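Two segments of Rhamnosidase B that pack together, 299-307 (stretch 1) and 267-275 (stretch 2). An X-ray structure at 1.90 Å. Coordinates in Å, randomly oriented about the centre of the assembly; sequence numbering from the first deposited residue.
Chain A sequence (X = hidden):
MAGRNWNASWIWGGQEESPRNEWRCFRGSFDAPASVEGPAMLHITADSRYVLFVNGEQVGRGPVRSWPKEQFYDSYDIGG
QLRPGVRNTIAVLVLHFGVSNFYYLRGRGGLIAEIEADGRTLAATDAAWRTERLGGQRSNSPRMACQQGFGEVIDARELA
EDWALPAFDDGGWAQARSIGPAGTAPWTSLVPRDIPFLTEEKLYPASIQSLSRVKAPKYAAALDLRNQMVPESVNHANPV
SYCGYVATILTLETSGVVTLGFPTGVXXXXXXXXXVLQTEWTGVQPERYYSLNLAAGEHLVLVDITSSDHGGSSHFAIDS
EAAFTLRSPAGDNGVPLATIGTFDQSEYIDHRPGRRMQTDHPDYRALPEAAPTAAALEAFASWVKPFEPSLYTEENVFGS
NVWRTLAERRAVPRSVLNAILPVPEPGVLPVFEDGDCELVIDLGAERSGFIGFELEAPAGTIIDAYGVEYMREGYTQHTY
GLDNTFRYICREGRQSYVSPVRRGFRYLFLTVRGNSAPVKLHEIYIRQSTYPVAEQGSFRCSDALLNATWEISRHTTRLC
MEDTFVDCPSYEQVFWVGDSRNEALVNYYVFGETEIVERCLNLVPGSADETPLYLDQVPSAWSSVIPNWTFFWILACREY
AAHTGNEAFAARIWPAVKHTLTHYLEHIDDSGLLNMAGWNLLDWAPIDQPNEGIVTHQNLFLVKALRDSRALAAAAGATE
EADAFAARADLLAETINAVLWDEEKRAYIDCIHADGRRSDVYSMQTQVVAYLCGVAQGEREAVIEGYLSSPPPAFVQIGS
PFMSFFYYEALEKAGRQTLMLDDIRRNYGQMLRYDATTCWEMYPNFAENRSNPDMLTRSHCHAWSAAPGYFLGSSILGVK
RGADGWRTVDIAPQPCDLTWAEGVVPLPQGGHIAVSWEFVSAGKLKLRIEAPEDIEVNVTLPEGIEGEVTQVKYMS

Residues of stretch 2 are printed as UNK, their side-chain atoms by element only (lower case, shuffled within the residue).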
ATOM      1  N   HIS A 299      38.264   0.706  16.980  1.00 37.30           N
ATOM      2  CA  HIS A 299      38.224   1.113  15.580  1.00 36.10           C
ATOM      3  C   HIS A 299      37.017   2.005  15.339  1.00 35.46           C
ATOM      4  O   HIS A 299      35.907   1.694  15.777  1.00 36.36           O
ATOM      5  CB  HIS A 299      38.135  -0.101  14.654  1.00 36.31           C
ATOM      6  CG  HIS A 299      39.260  -1.074  14.814  1.00 35.57           C
ATOM      7  ND1 HIS A 299      39.292  -2.016  15.820  1.00 37.67           N
ATOM      8  CD2 HIS A 299      40.390  -1.256  14.092  1.00 34.60           C
ATOM      9  CE1 HIS A 299      40.392  -2.738  15.708  1.00 36.68           C
ATOM     10  NE2 HIS A 299      41.077  -2.297  14.668  1.00 37.47           N
ATOM     11  N   LEU A 300      37.238   3.116  14.645  1.00 33.25           N
ATOM     12  CA  LEU A 300      36.163   4.045  14.345  1.00 32.02           C
ATOM     13  C   LEU A 300      35.563   3.668  12.998  1.00 31.55           C
ATOM     14  O   LEU A 300      36.261   3.645  11.983  1.00 30.74           O
ATOM     15  CB  LEU A 300      36.696   5.483  14.300  1.00 30.72           C
ATOM     16  CG  LEU A 300      35.709   6.601  13.942  1.00 31.41           C
ATOM     17  CD1 LEU A 300      34.539   6.608  14.912  1.00 28.93           C
ATOM     18  CD2 LEU A 300      36.431   7.943  13.981  1.00 32.37           C
ATOM     19  N   VAL A 301      34.273   3.353  13.001  1.00 30.70           N
ATOM     20  CA  VAL A 301      33.582   2.985  11.771  1.00 29.46           C
ATOM     21  C   VAL A 301      32.703   4.151  11.361  1.00 28.66           C
ATOM     22  O   VAL A 301      31.916   4.659  12.160  1.00 29.95           O
ATOM     23  CB  VAL A 301      32.709   1.731  11.970  1.00 30.16           C
ATOM     24  CG1 VAL A 301      32.001   1.368  10.665  1.00 30.64           C
ATOM     25  CG2 VAL A 301      33.573   0.575  12.436  1.00 27.37           C
ATOM     26  N   LEU A 302      32.848   4.583  10.114  1.00 28.76           N
ATOM     27  CA  LEU A 302      32.073   5.706   9.608  1.00 27.80           C
ATOM     28  C   LEU A 302      31.321   5.278   8.351  1.00 25.55           C
ATOM     29  O   LEU A 302      31.926   4.842   7.374  1.00 24.20           O
ATOM     30  CB  LEU A 302      33.012   6.874   9.282  1.00 30.30           C
ATOM     31  CG  LEU A 302      32.488   8.295   9.488  1.00 33.47           C
ATOM     32  CD1 LEU A 302      32.313   8.554  10.971  1.00 34.68           C
ATOM     33  CD2 LEU A 302      33.471   9.299   8.902  1.00 36.37           C
ATOM     34  N   VAL A 303      29.999   5.395   8.385  1.00 24.77           N
ATOM     35  CA  VAL A 303      29.173   5.019   7.243  1.00 23.30           C
ATOM     36  C   VAL A 303      28.538   6.271   6.658  1.00 21.34           C
ATOM     37  O   VAL A 303      27.794   6.971   7.341  1.00 22.81           O
ATOM     38  CB  VAL A 303      28.046   4.042   7.660  1.00 23.55           C
ATOM     39  CG1 VAL A 303      27.208   3.660   6.439  1.00 24.36           C
ATOM     40  CG2 VAL A 303      28.643   2.796   8.310  1.00 19.84           C
ATOM     41  N   ASP A 304      28.840   6.564   5.402  1.00 22.08           N
ATOM     42  CA  ASP A 304      28.262   7.739   4.757  1.00 23.50           C
ATOM     43  C   ASP A 304      26.807   7.422   4.443  1.00 23.27           C
ATOM     44  O   ASP A 304      26.522   6.436   3.766  1.00 24.21           O
ATOM     45  CB  ASP A 304      29.014   8.066   3.464  1.00 23.79           C
ATOM     46  CG  ASP A 304      28.529   9.353   2.812  1.00 21.96           C
ATOM     47  OD1 ASP A 304      29.101   9.738   1.776  1.00 24.17           O
ATOM     48  OD2 ASP A 304      27.584   9.978   3.333  1.00 23.54           O
ATOM     49  N   ILE A 305      25.891   8.246   4.944  1.00 23.72           N
ATOM     50  CA  ILE A 305      24.463   8.036   4.711  1.00 23.26           C
ATOM     51  C   ILE A 305      23.835   9.165   3.897  1.00 22.84           C
ATOM     52  O   ILE A 305      22.610   9.256   3.794  1.00 21.95           O
ATOM     53  CB  ILE A 305      23.688   7.905   6.043  1.00 22.93           C
ATOM     54  CG1 ILE A 305      23.918   9.149   6.906  1.00 24.67           C
ATOM     55  CG2 ILE A 305      24.120   6.638   6.773  1.00 23.55           C
ATOM     56  CD1 ILE A 305      23.133   9.157   8.207  1.00 22.79           C
ATOM     57  N   THR A 306      24.679  10.017   3.321  1.00 23.01           N
ATOM     58  CA  THR A 306      24.220  11.146   2.512  1.00 23.15           C
ATOM     59  C   THR A 306      23.321  10.626   1.398  1.00 23.12           C
ATOM     60  O   THR A 306      23.765   9.853   0.548  1.00 21.36           O
ATOM     61  CB  THR A 306      25.409  11.892   1.892  1.00 23.96           C
ATOM     62  OG1 THR A 306      26.253  12.385   2.941  1.00 26.39           O
ATOM     63  CG2 THR A 306      24.929  13.061   1.042  1.00 22.52           C
ATOM     64  N   SER A 307      22.063  11.057   1.400  1.00 22.78           N
ATOM     65  CA  SER A 307      21.115  10.582   0.400  1.00 23.24           C
ATOM     66  C   SER A 307      19.724  11.169   0.578  1.00 23.07           C
ATOM     67  O   SER A 307      19.487  12.025   1.427  1.00 23.77           O
ATOM     68  CB  SER A 307      20.986   9.067   0.520  1.00 25.71           C
ATOM     69  OG  SER A 307      20.495   8.736   1.815  1.00 23.49           O
ATOM     70  N   UNK A 267      23.521   3.735   2.127  1.00 26.98           N
ATOM     71  CA  UNK A 267      22.872   4.930   1.589  1.00 29.33           C
ATOM     72  C   UNK A 267      23.807   5.901   0.897  1.00 28.56           C
ATOM     73  O   UNK A 267      23.484   6.429  -0.168  1.00 28.22           O
ATOM     74  n   UNK A 267      17.980   6.517   2.301  1.00 37.40           N
ATOM     75  c   UNK A 267      20.082   5.944   4.087  1.00 33.18           C
ATOM     76  c   UNK A 267      20.773   5.152   2.999  1.00 33.92           C
ATOM     77  c   UNK A 267      17.735   5.765   3.366  1.00 37.31           C
ATOM     78  n   UNK A 267      18.706   5.484   4.227  1.00 37.55           N
ATOM     79  c   UNK A 267      22.142   5.685   2.701  1.00 30.07           C
ATOM     80  n   UNK A 267      16.523   5.271   3.557  1.00 40.48           N
ATOM     81  N   UNK A 268      24.961   6.141   1.511  1.00 28.08           N
ATOM     82  CA  UNK A 268      25.912   7.085   0.957  1.00 27.25           C
ATOM     83  C   UNK A 268      27.008   6.528   0.074  1.00 27.82           C
ATOM     84  O   UNK A 268      26.907   5.420  -0.447  1.00 28.45           O
ATOM     85  N   UNK A 269      28.072   7.313  -0.071  1.00 28.08           N
ATOM     86  CA  UNK A 269      29.210   6.965  -0.913  1.00 28.23           C
ATOM     87  C   UNK A 269      30.059   5.786  -0.449  1.00 28.81           C
ATOM     88  O   UNK A 269      30.817   5.227  -1.243  1.00 29.90           O
ATOM     89  c   UNK A 269      30.115   8.185  -1.085  1.00 28.93           C
ATOM     90  o   UNK A 269      30.676   8.576   0.156  1.00 28.95           O
ATOM     91  N   UNK A 270      29.960   5.409   0.822  1.00 27.39           N
ATOM     92  CA  UNK A 270      30.758   4.287   1.278  1.00 25.26           C
ATOM     93  C   UNK A 270      30.914   4.118   2.775  1.00 24.90           C
ATOM     94  O   UNK A 270      30.245   4.778   3.574  1.00 24.43           O
ATOM     95  N   UNK A 271      31.814   3.212   3.144  1.00 25.39           N
ATOM     96  CA  UNK A 271      32.099   2.903   4.536  1.00 24.41           C
ATOM     97  C   UNK A 271      33.593   3.079   4.805  1.00 26.21           C
ATOM     98  O   UNK A 271      34.435   2.631   4.020  1.00 26.28           O
ATOM     99  c   UNK A 271      30.202   1.247   4.695  1.00 21.35           C
ATOM    100  c   UNK A 271      31.709   1.442   4.870  1.00 24.15           C
ATOM    101  c   UNK A 271      32.125   1.100   6.296  1.00 24.97           C
ATOM    102  N   UNK A 272      33.906   3.738   5.915  1.00 25.62           N
ATOM    103  CA  UNK A 272      35.286   3.977   6.317  1.00 27.00           C
ATOM    104  C   UNK A 272      35.556   3.315   7.668  1.00 27.06           C
ATOM    105  O   UNK A 272      34.708   3.335   8.563  1.00 26.36           O
ATOM    106  c   UNK A 272      34.756   6.630   4.208  1.00 32.05           C
ATOM    107  c   UNK A 272      35.417   7.250   3.123  1.00 32.78           C
ATOM    108  c   UNK A 272      35.552   5.484   6.438  1.00 27.50           C
ATOM    109  c   UNK A 272      32.669   7.100   3.110  1.00 33.58           C
ATOM    110  c   UNK A 272      36.964   6.555   4.578  1.00 30.23           C
ATOM    111  c   UNK A 272      35.766   6.194   5.127  1.00 30.74           C
ATOM    112  c   UNK A 272      33.357   6.558   4.194  1.00 31.96           C
ATOM    113  c   UNK A 272      33.358   7.711   2.045  1.00 33.55           C
ATOM    114  n   UNK A 272      36.763   7.191   3.375  1.00 32.04           N
ATOM    115  c   UNK A 272      34.727   7.796   2.034  1.00 33.17           C
ATOM    116  N   UNK A 273      36.741   2.729   7.805  1.00 26.93           N
ATOM    117  CA  UNK A 273      37.152   2.084   9.048  1.00 28.48           C
ATOM    118  C   UNK A 273      38.549   2.604   9.372  1.00 29.33           C
ATOM    119  O   UNK A 273      39.485   2.416   8.592  1.00 27.02           O
ATOM    120  c   UNK A 273      35.792   0.018   8.617  1.00 28.54           C
ATOM    121  c   UNK A 273      37.738  -0.084  10.178  1.00 30.62           C
ATOM    122  c   UNK A 273      37.194   0.547   8.903  1.00 28.23           C
ATOM    123  N   UNK A 274      38.682   3.265  10.519  1.00 29.41           N
ATOM    124  CA  UNK A 274      39.962   3.832  10.924  1.00 31.50           C
ATOM    125  C   UNK A 274      40.439   4.825   9.862  1.00 32.82           C
ATOM    126  O   UNK A 274      41.630   4.924   9.579  1.00 33.84           O
ATOM    127  o   UNK A 274      40.885   0.524  12.006  1.00 30.74           O
ATOM    128  o   UNK A 274      40.110   2.163  13.237  1.00 32.95           O
ATOM    129  c   UNK A 274      40.639   1.733  12.191  1.00 30.17           C
ATOM    130  c   UNK A 274      41.013   2.727  11.104  1.00 30.79           C
ATOM    131  N   UNK A 275      39.493   5.545   9.265  1.00 33.12           N
ATOM    132  CA  UNK A 275      39.831   6.527   8.252  1.00 32.27           C
ATOM    133  C   UNK A 275      40.150   5.976   6.874  1.00 32.66           C
ATOM    134  O   UNK A 275      40.481   6.737   5.964  1.00 33.32           O
TER
HETATM  135  O   HOH W   1      23.143   8.978  -1.805  1.00 42.64           O
HETATM  136  O   HOH W   2      40.363   4.198  14.735  1.00 37.71           O
HETATM  137  O   HOH W   3      36.773   5.622   9.867  1.00 33.13           O

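Position 267 carries seven side-chain atoms. Three carbons lead to a nitrogen, then to a carbon bearing two more nitrogens. One of the terminal nitrogens is 3.4 Å from Ser-307 OG. This is a guanidinium, so the residue is Arg-267. It lies beside the turn that follows the strand of stretch 1, and the contact is a weak hydrogen bond from its NH1.

Position 268 has no side-chain atoms and is Gly-268. An ideal CB here would lie 2.2 Å from Asp-304 O, a clash, so the close backbone approach depends on its absence. Gly-268 N gives a weak hydrogen bond to Asp-304 O at 2.8 Å.

Position 269 has one carbon and then one oxygen. The oxygen sits 2.5 Å from Asp-304 OD1. One carbon and a hydroxyl make Ser-269, whose OG donates to that carboxylate. Its backbone N adds a weak bond to the same OD1 at 3.2 Å.

Position 270 has no side chain and is Gly-270. Its phi/psi of 164/-170 would jam a CB against the preceding carbonyl. Its O accepts from Asp-304 N at 2.9 Å.

Position 271 has three carbons, one carrying the other two. They meet the valines of stretch 1. The branch at CB identifies Val-271. Its CG2 is 4.2 Å from Val-303 CG1, and its CG1 is 4.4 Å from Val-301 CG1.

Position 272 has one carbon, then fused five- and six-membered rings holding eight carbons and one nitrogen. The ring turns its edge to Asp-304, with a ring carbon 3.8 Å from Asp-304 CB. Only an indole fits: Trp-272, and that carbon is CZ3. CB of Trp-272 is 4.1 Å from Leu-302 CB.

Position 273 again has three carbons branched at CB, one of them 4.5 Å from Val-301 CG2. This is Val-273, and that carbon is CG2.

Position 274 has two carbons, the second carrying two oxygens. One oxygen is 3.3 Å from Leu-300 N. The short carboxylate is Asp-274, and that weak bond is to OD1. Water 2 donates to OD1 at 2.5 Å.

Position 275 has no side chain and is Gly-275; its positive phi favours glycine. Its N donates to water 3 at 2.8 Å, and that water donates to Leu-300 O at 2.9 Å.

The contact is an antiparallel strand pair. Leu-302 and Trp-272 form its hydrogen-bonded pair: Trp-272 N to Leu-302 O and Leu-302 N to Trp-272 O are both 2.7 Å and nearly linear. Asp-274 N to Leu-300 O, at 2.9 Å, continues the ladder. The valines pack on one face, Leu-302 and Trp-272 on the other. At the end of its strand, Asp-304 holds the turn at Gly-268, Ser-269 and Gly-270.

Stretch 2 267-275: RGSGVWVDG
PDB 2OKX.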